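Local coordinates for protein phosphoribosylaminoimidazole-succinocarboxamide synthase (Saccharomyces cerevisiae, PDB 2CNQ) that catalyses the ATP-dependent joining of aspartate to the carboxyaminoimidazole ribotide CAIR, giving SAICAR in de novo purine biosynthesis, at residues 4-9 / 15-20; 21-26 / 31-36. All coordinates share one frame; numbering follows the deposited sequence.

Contact 1 of 2, residues 4-9 / 15-20. With ADP (adenosine-5'-diphosphate), chain B; ADP (adenosine-5'-diphosphate), chain F.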
loop_
_atom_site.group_PDB
_atom_site.type_symbol
_atom_site.label_atom_id
_atom_site.label_comp_id
_atom_site.label_asym_id
_atom_site.label_seq_id
_atom_site.Cartn_x
_atom_site.Cartn_y
_atom_site.Cartn_z
ATOM N N THR A 4 6.114 10.937 -13.460
ATOM C CA THR A 4 7.061 9.949 -13.065
ATOM C C THR A 4 8.023 10.460 -12.040
ATOM O O THR A 4 8.402 9.720 -11.165
ATOM C CB THR A 4 7.787 9.604 -14.361
ATOM O OG1 THR A 4 6.865 8.897 -15.219
ATOM C CG2 THR A 4 8.954 8.746 -14.114
ATOM N N LYS A 5 8.433 11.688 -12.178
ATOM C CA LYS A 5 9.379 12.287 -11.286
ATOM C C LYS A 5 8.974 13.698 -11.124
ATOM O O LYS A 5 9.022 14.473 -12.061
ATOM C CB LYS A 5 10.783 12.215 -11.853
ATOM C CG LYS A 5 11.801 12.804 -10.946
ATOM C CD LYS A 5 13.174 12.661 -11.505
ATOM C CE LYS A 5 14.197 13.310 -10.632
ATOM N NZ LYS A 5 15.554 13.025 -11.117
ATOM N N THR A 6 8.566 14.063 -9.935
ATOM C CA THR A 6 8.174 15.427 -9.735
ATOM C C THR A 6 9.386 16.314 -9.774
ATOM O O THR A 6 10.445 15.966 -9.303
ATOM C CB THR A 6 7.403 15.623 -8.451
ATOM O OG1 THR A 6 8.204 15.295 -7.321
ATOM C CG2 THR A 6 6.141 14.841 -8.426
ATOM N N GLU A 7 9.186 17.489 -10.333
ATOM C CA GLU A 7 10.229 18.467 -10.510
ATOM C C GLU A 7 9.682 19.755 -9.977
ATOM O O GLU A 7 8.954 20.461 -10.644
ATOM C CB GLU A 7 10.605 18.606 -11.947
ATOM C CG GLU A 7 11.232 17.355 -12.498
ATOM C CD GLU A 7 12.610 17.095 -12.005
ATOM O OE1 GLU A 7 13.177 16.074 -12.419
ATOM O OE2 GLU A 7 13.165 17.878 -11.236
ATOM N N LEU A 8 10.035 20.038 -8.748
ATOM C CA LEU A 8 9.499 21.177 -8.062
ATOM C C LEU A 8 10.479 22.306 -7.937
ATOM O O LEU A 8 10.226 23.266 -7.259
ATOM C CB LEU A 8 8.940 20.817 -6.700
ATOM C CG LEU A 8 7.827 19.776 -6.719
ATOM C CD1 LEU A 8 7.198 19.704 -5.353
ATOM C CD2 LEU A 8 6.789 20.017 -7.760
ATOM N N ASP A 9 11.605 22.203 -8.626
ATOM C CA ASP A 9 12.506 23.328 -8.759
ATOM C C ASP A 9 12.920 23.910 -7.439
ATOM O O ASP A 9 13.139 25.105 -7.298
ATOM C CB ASP A 9 11.913 24.400 -9.653
ATOM C CG ASP A 9 11.829 23.932 -11.076
ATOM O OD1 ASP A 9 12.755 23.236 -11.520
ATOM O OD2 ASP A 9 10.853 24.224 -11.755
ATOM N N VAL A 15 12.439 15.424 0.713
ATOM C CA VAL A 15 12.741 14.536 1.794
ATOM C C VAL A 15 13.197 13.222 1.261
ATOM O O VAL A 15 14.184 12.678 1.720
ATOM C CB VAL A 15 11.550 14.374 2.700
ATOM C CG1 VAL A 15 11.776 13.317 3.729
ATOM C CG2 VAL A 15 11.244 15.709 3.333
ATOM N N ALA A 16 12.494 12.663 0.301
ATOM C CA ALA A 16 12.810 11.366 -0.194
ATOM C C ALA A 16 12.102 11.163 -1.480
ATOM O O ALA A 16 11.073 11.729 -1.719
ATOM C CB ALA A 16 12.345 10.312 0.766
ATOM N N ARG A 17 12.636 10.273 -2.279
ATOM C CA ARG A 17 11.832 9.575 -3.241
ATOM C C ARG A 17 11.876 8.126 -2.899
ATOM O O ARG A 17 12.942 7.530 -2.810
ATOM C CB ARG A 17 12.317 9.770 -4.666
ATOM C CG ARG A 17 12.106 11.136 -5.172
ATOM C CD ARG A 17 12.264 11.191 -6.660
ATOM N NE ARG A 17 11.890 12.468 -7.217
ATOM C CZ ARG A 17 12.705 13.500 -7.355
ATOM N NH1 ARG A 17 12.253 14.620 -7.841
ATOM N NH2 ARG A 17 13.970 13.389 -7.039
ATOM N N GLY A 18 10.711 7.556 -2.702
ATOM C CA GLY A 18 10.573 6.132 -2.580
ATOM C C GLY A 18 10.400 5.553 -3.950
ATOM O O GLY A 18 10.604 6.209 -4.956
ATOM N N LYS A 19 9.980 4.318 -4.011
ATOM C CA LYS A 19 9.752 3.723 -5.290
ATOM C C LYS A 19 8.617 4.397 -6.003
ATOM O O LYS A 19 8.599 4.431 -7.211
ATOM C CB LYS A 19 9.590 2.242 -5.163
ATOM C CG LYS A 19 10.917 1.627 -4.745
ATOM C CD LYS A 19 10.846 0.139 -4.607
ATOM C CE LYS A 19 9.882 -0.315 -3.492
ATOM N NZ LYS A 19 10.328 0.174 -2.147
ATOM N N VAL A 20 7.670 4.881 -5.250
ATOM C CA VAL A 20 6.480 5.459 -5.829
ATOM C C VAL A 20 6.318 6.902 -5.503
ATOM O O VAL A 20 5.834 7.651 -6.324
ATOM C CB VAL A 20 5.244 4.665 -5.348
ATOM C CG1 VAL A 20 3.965 5.361 -5.731
ATOM C CG2 VAL A 20 5.303 3.287 -5.934
HETATM P PB ADP B . 8.825 2.857 -0.558
HETATM O O1B ADP B . 7.631 2.025 -0.495
HETATM O O2B ADP B . 9.701 2.673 0.609
HETATM O O3B ADP B . 9.647 2.789 -1.750
HETATM P PA ADP B . 7.101 5.062 -1.113
HETATM O O1A ADP B . 5.877 4.311 -0.825
HETATM O O2A ADP B . 7.423 5.400 -2.490
HETATM O O3A ADP B . 8.341 4.365 -0.444
HETATM O "O5'" ADP B . 7.114 6.417 -0.319
HETATM C "C5'" ADP B . 6.538 6.625 0.950
HETATM C "C4'" ADP B . 7.626 6.759 1.972
HETATM O "O4'" ADP B . 7.125 7.645 2.970
HETATM C "C3'" ADP B . 7.945 5.485 2.692
HETATM O "O3'" ADP B . 9.256 5.532 3.199
HETATM C "C2'" ADP B . 7.000 5.533 3.862
HETATM O "O2'" ADP B . 7.373 4.706 4.919
HETATM C "C1'" ADP B . 7.082 6.970 4.211
HETATM N N9 ADP B . 5.978 7.515 4.943
HETATM C C8 ADP B . 4.687 7.218 4.782
HETATM N N7 ADP B . 3.902 7.953 5.524
HETATM C C5 ADP B . 4.733 8.759 6.202
HETATM C C6 ADP B . 4.552 9.803 7.139
HETATM N N6 ADP B . 3.347 10.173 7.524
HETATM N N1 ADP B . 5.619 10.371 7.690
HETATM C C2 ADP B . 6.829 10.021 7.266
HETATM N N3 ADP B . 7.121 9.120 6.340
HETATM C C4 ADP B . 6.064 8.493 5.827
HETATM P PB ADP F . 8.196 -3.089 -4.490
HETATM O O1B ADP F . 9.245 -2.142 -4.971
HETATM O O2B ADP F . 8.245 -3.370 -3.013
HETATM O O3B ADP F . 6.840 -2.692 -5.028
HETATM P PA ADP F . 7.316 -5.507 -4.572
HETATM O O1A ADP F . 7.060 -6.705 -5.403
HETATM O O2A ADP F . 6.003 -4.856 -4.337
HETATM O O3A ADP F . 8.459 -4.555 -5.091
HETATM O "O5'" ADP F . 7.868 -5.873 -3.154
HETATM C "C5'" ADP F . 6.975 -6.405 -2.199
HETATM C "C4'" ADP F . 7.656 -6.911 -0.944
HETATM O "O4'" ADP F . 8.448 -8.034 -1.317
HETATM C "C3'" ADP F . 8.560 -5.850 -0.371
HETATM O "O3'" ADP F . 8.611 -5.982 1.038
HETATM C "C2'" ADP F . 9.873 -6.206 -0.994
HETATM O "O2'" ADP F . 10.945 -5.797 -0.184
HETATM C "C1'" ADP F . 9.802 -7.714 -1.054
HETATM N N9 ADP F . 10.602 -8.276 -2.136
HETATM C C8 ADP F . 10.727 -7.739 -3.338
HETATM N N7 ADP F . 11.535 -8.478 -4.109
HETATM C C5 ADP F . 11.914 -9.518 -3.384
HETATM C C6 ADP F . 12.761 -10.652 -3.679
HETATM N N6 ADP F . 13.324 -10.746 -4.908
HETATM N N1 ADP F . 12.938 -11.534 -2.678
HETATM C C2 ADP F . 12.355 -11.385 -1.451
HETATM N N3 ADP F . 11.546 -10.349 -1.127
HETATM C C4 ADP F . 11.302 -9.400 -2.062
#

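Contact 2 of 2, residues 21-26 / 31-36. With ADP (adenosine-5'-diphosphate), chain B.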
loop_
_atom_site.group_PDB
_atom_site.type_symbol
_atom_site.label_atom_id
_atom_site.label_comp_id
_atom_site.label_asym_id
_atom_site.label_seq_id
_atom_site.Cartn_x
_atom_site.Cartn_y
_atom_site.Cartn_z
ATOM N N ARG A 21 6.662 7.317 -4.307
ATOM C CA ARG A 21 6.354 8.630 -3.876
ATOM C C ARG A 21 7.541 9.529 -3.897
ATOM O O ARG A 21 8.665 9.131 -3.669
ATOM C CB ARG A 21 5.754 8.601 -2.518
ATOM C CG ARG A 21 4.421 7.883 -2.629
ATOM C CD ARG A 21 3.934 7.340 -1.381
ATOM N NE ARG A 21 2.638 6.805 -1.582
ATOM C CZ ARG A 21 2.369 5.642 -2.115
ATOM N NH1 ARG A 21 3.278 4.711 -2.237
ATOM N NH2 ARG A 21 1.130 5.409 -2.490
ATOM N N ASP A 22 7.249 10.778 -4.173
ATOM C CA ASP A 22 8.178 11.879 -4.011
ATOM C C ASP A 22 7.664 12.652 -2.839
ATOM O O ASP A 22 6.502 13.012 -2.812
ATOM C CB ASP A 22 8.239 12.762 -5.233
ATOM C CG ASP A 22 8.806 12.112 -6.430
ATOM O OD1 ASP A 22 8.968 12.838 -7.441
ATOM O OD2 ASP A 22 9.139 10.928 -6.423
ATOM N N ILE A 23 8.523 12.876 -1.876
ATOM C CA ILE A 23 8.089 13.389 -0.601
ATOM C C ILE A 23 8.846 14.642 -0.338
ATOM O O ILE A 23 10.067 14.610 -0.310
ATOM C CB ILE A 23 8.305 12.376 0.457
ATOM C CG1 ILE A 23 7.603 11.074 0.071
ATOM C CG2 ILE A 23 7.791 12.898 1.798
ATOM C CD1 ILE A 23 7.883 9.993 0.962
ATOM N N TYR A 24 8.140 15.724 -0.160
ATOM C CA TYR A 24 8.748 17.007 0.071
ATOM C C TYR A 24 8.385 17.499 1.436
ATOM O O TYR A 24 7.339 17.169 1.980
ATOM C CB TYR A 24 8.253 18.010 -0.947
ATOM C CG TYR A 24 8.677 17.676 -2.328
ATOM C CD1 TYR A 24 9.837 18.194 -2.850
ATOM C CD2 TYR A 24 7.937 16.814 -3.102
ATOM C CE1 TYR A 24 10.232 17.894 -4.107
ATOM C CE2 TYR A 24 8.331 16.500 -4.362
ATOM C CZ TYR A 24 9.486 17.023 -4.847
ATOM O OH TYR A 24 9.923 16.748 -6.101
ATOM N N GLU A 25 9.211 18.377 1.955
ATOM C CA GLU A 25 8.954 18.983 3.230
ATOM C C GLU A 25 8.216 20.248 3.045
ATOM O O GLU A 25 8.721 21.192 2.445
ATOM C CB GLU A 25 10.259 19.264 3.920
ATOM C CG GLU A 25 10.100 20.111 5.136
ATOM C CD GLU A 25 11.404 20.282 5.818
ATOM O OE1 GLU A 25 12.057 19.270 6.185
ATOM O OE2 GLU A 25 11.829 21.423 5.920
ATOM N N VAL A 26 7.023 20.295 3.568
ATOM C CA VAL A 26 6.250 21.508 3.560
ATOM C C VAL A 26 6.694 22.382 4.682
ATOM O O VAL A 26 6.834 23.582 4.524
ATOM C CB VAL A 26 4.780 21.184 3.606
ATOM C CG1 VAL A 26 3.952 22.429 3.735
ATOM C CG2 VAL A 26 4.405 20.457 2.349
ATOM N N LEU A 31 4.553 16.965 5.345
ATOM C CA LEU A 31 5.105 16.490 4.110
ATOM C C LEU A 31 4.081 16.625 3.032
ATOM O O LEU A 31 2.902 16.465 3.235
ATOM C CB LEU A 31 5.472 15.038 4.221
ATOM C CG LEU A 31 6.458 14.712 5.297
ATOM C CD1 LEU A 31 6.517 13.209 5.431
ATOM C CD2 LEU A 31 7.802 15.291 5.010
ATOM N N LEU A 32 4.587 16.870 1.841
ATOM C CA LEU A 32 3.850 16.763 0.605
ATOM C C LEU A 32 4.199 15.398 0.058
ATOM O O LEU A 32 5.325 15.120 -0.286
ATOM C CB LEU A 32 4.264 17.871 -0.327
ATOM C CG LEU A 32 3.730 17.793 -1.714
ATOM C CD1 LEU A 32 2.248 17.846 -1.684
ATOM C CD2 LEU A 32 4.327 18.876 -2.568
ATOM N N PHE A 33 3.205 14.531 0.036
ATOM C CA PHE A 33 3.395 13.120 -0.170
ATOM C C PHE A 33 2.809 12.801 -1.535
ATOM O O PHE A 33 1.607 12.672 -1.660
ATOM C CB PHE A 33 2.621 12.463 0.972
ATOM C CG PHE A 33 2.887 11.019 1.176
ATOM C CD1 PHE A 33 1.929 10.076 0.885
ATOM C CD2 PHE A 33 4.036 10.613 1.736
ATOM C CE1 PHE A 33 2.151 8.752 1.179
ATOM C CE2 PHE A 33 4.263 9.290 2.044
ATOM C CZ PHE A 33 3.309 8.372 1.745
ATOM N N VAL A 34 3.663 12.759 -2.521
ATOM C CA VAL A 34 3.223 12.727 -3.888
ATOM C C VAL A 34 3.393 11.338 -4.417
ATOM O O VAL A 34 4.494 10.848 -4.493
ATOM C CB VAL A 34 4.000 13.702 -4.767
ATOM C CG1 VAL A 34 3.326 13.752 -6.110
ATOM C CG2 VAL A 34 4.075 15.065 -4.135
ATOM N N ALA A 35 2.311 10.706 -4.805
ATOM C CA ALA A 35 2.391 9.424 -5.449
ATOM C C ALA A 35 2.570 9.660 -6.910
ATOM O O ALA A 35 1.690 10.157 -7.573
ATOM C CB ALA A 35 1.174 8.605 -5.178
ATOM N N THR A 36 3.733 9.326 -7.407
ATOM C CA THR A 36 3.996 9.383 -8.805
ATOM C C THR A 36 3.336 8.192 -9.456
ATOM O O THR A 36 2.634 7.439 -8.817
ATOM C CB THR A 36 5.476 9.425 -9.104
ATOM O OG1 THR A 36 6.029 8.132 -8.921
ATOM C CG2 THR A 36 6.177 10.480 -8.305
HETATM P PB ADP B . 8.825 2.857 -0.558
HETATM O O1B ADP B . 7.631 2.025 -0.495
HETATM O O2B ADP B . 9.701 2.673 0.609
HETATM O O3B ADP B . 9.647 2.789 -1.750
HETATM P PA ADP B . 7.101 5.062 -1.113
HETATM O O1A ADP B . 5.877 4.311 -0.825
HETATM O O2A ADP B . 7.423 5.400 -2.490
HETATM O O3A ADP B . 8.341 4.365 -0.444
HETATM O "O5'" ADP B . 7.114 6.417 -0.319
HETATM C "C5'" ADP B . 6.538 6.625 0.950
HETATM C "C4'" ADP B . 7.626 6.759 1.972
HETATM O "O4'" ADP B . 7.125 7.645 2.970
HETATM C "C3'" ADP B . 7.945 5.485 2.692
HETATM O "O3'" ADP B . 9.256 5.532 3.199
HETATM C "C2'" ADP B . 7.000 5.533 3.862
HETATM O "O2'" ADP B . 7.373 4.706 4.919
HETATM C "C1'" ADP B . 7.082 6.970 4.211
HETATM N N9 ADP B . 5.978 7.515 4.943
HETATM C C8 ADP B . 4.687 7.218 4.782
HETATM N N7 ADP B . 3.902 7.953 5.524
HETATM C C5 ADP B . 4.733 8.759 6.202
HETATM C C6 ADP B . 4.552 9.803 7.139
HETATM N N6 ADP B . 3.347 10.173 7.524
HETATM N N1 ADP B . 5.619 10.371 7.690
HETATM C C2 ADP B . 6.829 10.021 7.266
HETATM N N3 ADP B . 7.121 9.120 6.340
HETATM C C4 ADP B . 6.064 8.493 5.827
#

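Contact 1 of 2, residues 4-9 / 15-20
The guanidinium of R17 reaches across to the N-terminal loop and meets K5 and T6 in two different ways. K5 crosses it at about a right angle: its CE lies 3.4 Å above the guanidinium plane, offset toward the rim, and 3.6 Å from R17 NH2. With CG anti to the backbone N (chi1 -179°) and the rest of the chain extended, the K5 methylenes pass over that face, CG standing 3.6 Å from R17 NH1. The contact is thus one of aliphatic carbon on a flat cation; the K5 ammonium continues past it, NZ remaining 4.4 Å from R17 NH2, so the two like charges lie near each other. T6 approaches at the edge instead. R17 NH1 gives T6 O a weak hydrogen bond of 2.7 Å, bent to 129° at the hydrogen. The stronger polar partner of R17 is D22, which forms a salt bridge with NE and whose OD1 is also hydrogen-bonded to T6 OG1, so one carboxylate ties both residues to the next strand.

Beyond R17 the chain turns round the diphosphate of the ADP in chain B. K19 N bonds to O3B at 2.7 Å; NZ also reaches O3B in one modelled conformer, a doubtful one because it collides with the ADP of chain F. V20 N bonds to O2A of the inner phosphate at 2.8 Å, and G18 CA passes 3.2 Å from the same oxygen.

V15 and A16 both face I23 in a classic beta bulge on strand 14-17, an outermost strand of the four-stranded antiparallel sheet. The 4-9 loop runs between this sheet and helix 96-102, with T6 on V34 and Q101 and L8 on Y24, L32 and Y98, while V20 packs on helix 53-67.

Contact 2 of 2, residues 21-26 / 31-36
The beta hairpin of strands 21-25 and 30-35 forms the centre of the four-stranded antiparallel sheet over which the ADP of chain B lies. Its short strand axes run 4.5 Å apart at 166°. D22 with V34 and Y24 with L32 are the hydrogen-bonded pairs, each closed by two N-H...O bonds, among them D22 N to V34 O at 2.8 Å.

R21, I23, L31 and F33 line the nucleotide side. R21 runs over one face of the F33 ring, CD 3.4 Å from CZ, with guanidinium and ring planes 30° apart. F33, its CG anti to the backbone N (chi1 -167°), turns its edge to the ribose, CE2 lying 3.4 Å from ADP O4' in the ring plane. I23 lies beside F33, pointing the same way, and in one of its two conformers brings CD1 to the sugar; L31 CD1 reaches adenine C2 at 3.7 Å. R21 holds the inner phosphate twice, through backbone N to O2A at 2.7 Å and through NH1 to O1A at 3.0 Å, while NH2 pairs with E234. With an alanine here the backbone bond could remain, but O1A and E234 would probably lose their charged mate and F33 the CD methylene over its face.

On the other face Y24 and L32 stand side by side, CB to CB 4.0 Å, and V26 CG2 crosses onto L32. D22 OD2 forms a salt bridge with R38, with T36 CG2 against the carboxylate.

This is an antiparallel hairpin of a nucleotide-binding sheet: an apolar bed for base and ribose, a basic residue at the phosphate.

Contact 2 is the buried core of the pair, a hairpin paired from R21-A35 to E25-L31 with mostly apolar side chains; contact 1 is small and partly exposed, a loop laid against the arginine of an outer strand. Both reach the same sheet, since strands 14-17 and 21-25 are neighbours in it. They meet at T6 OG1, which probably hydrogen-bonds to both D22 OD1 and Y24 OH, 2.6 Å from each. The ADP of chain B is shared too: 15-20 gives the phosphates backbone N-H groups of K19 and V20, while the hairpin gives R21 through both its backbone and its side chain, with the apolar bed for ribose and base.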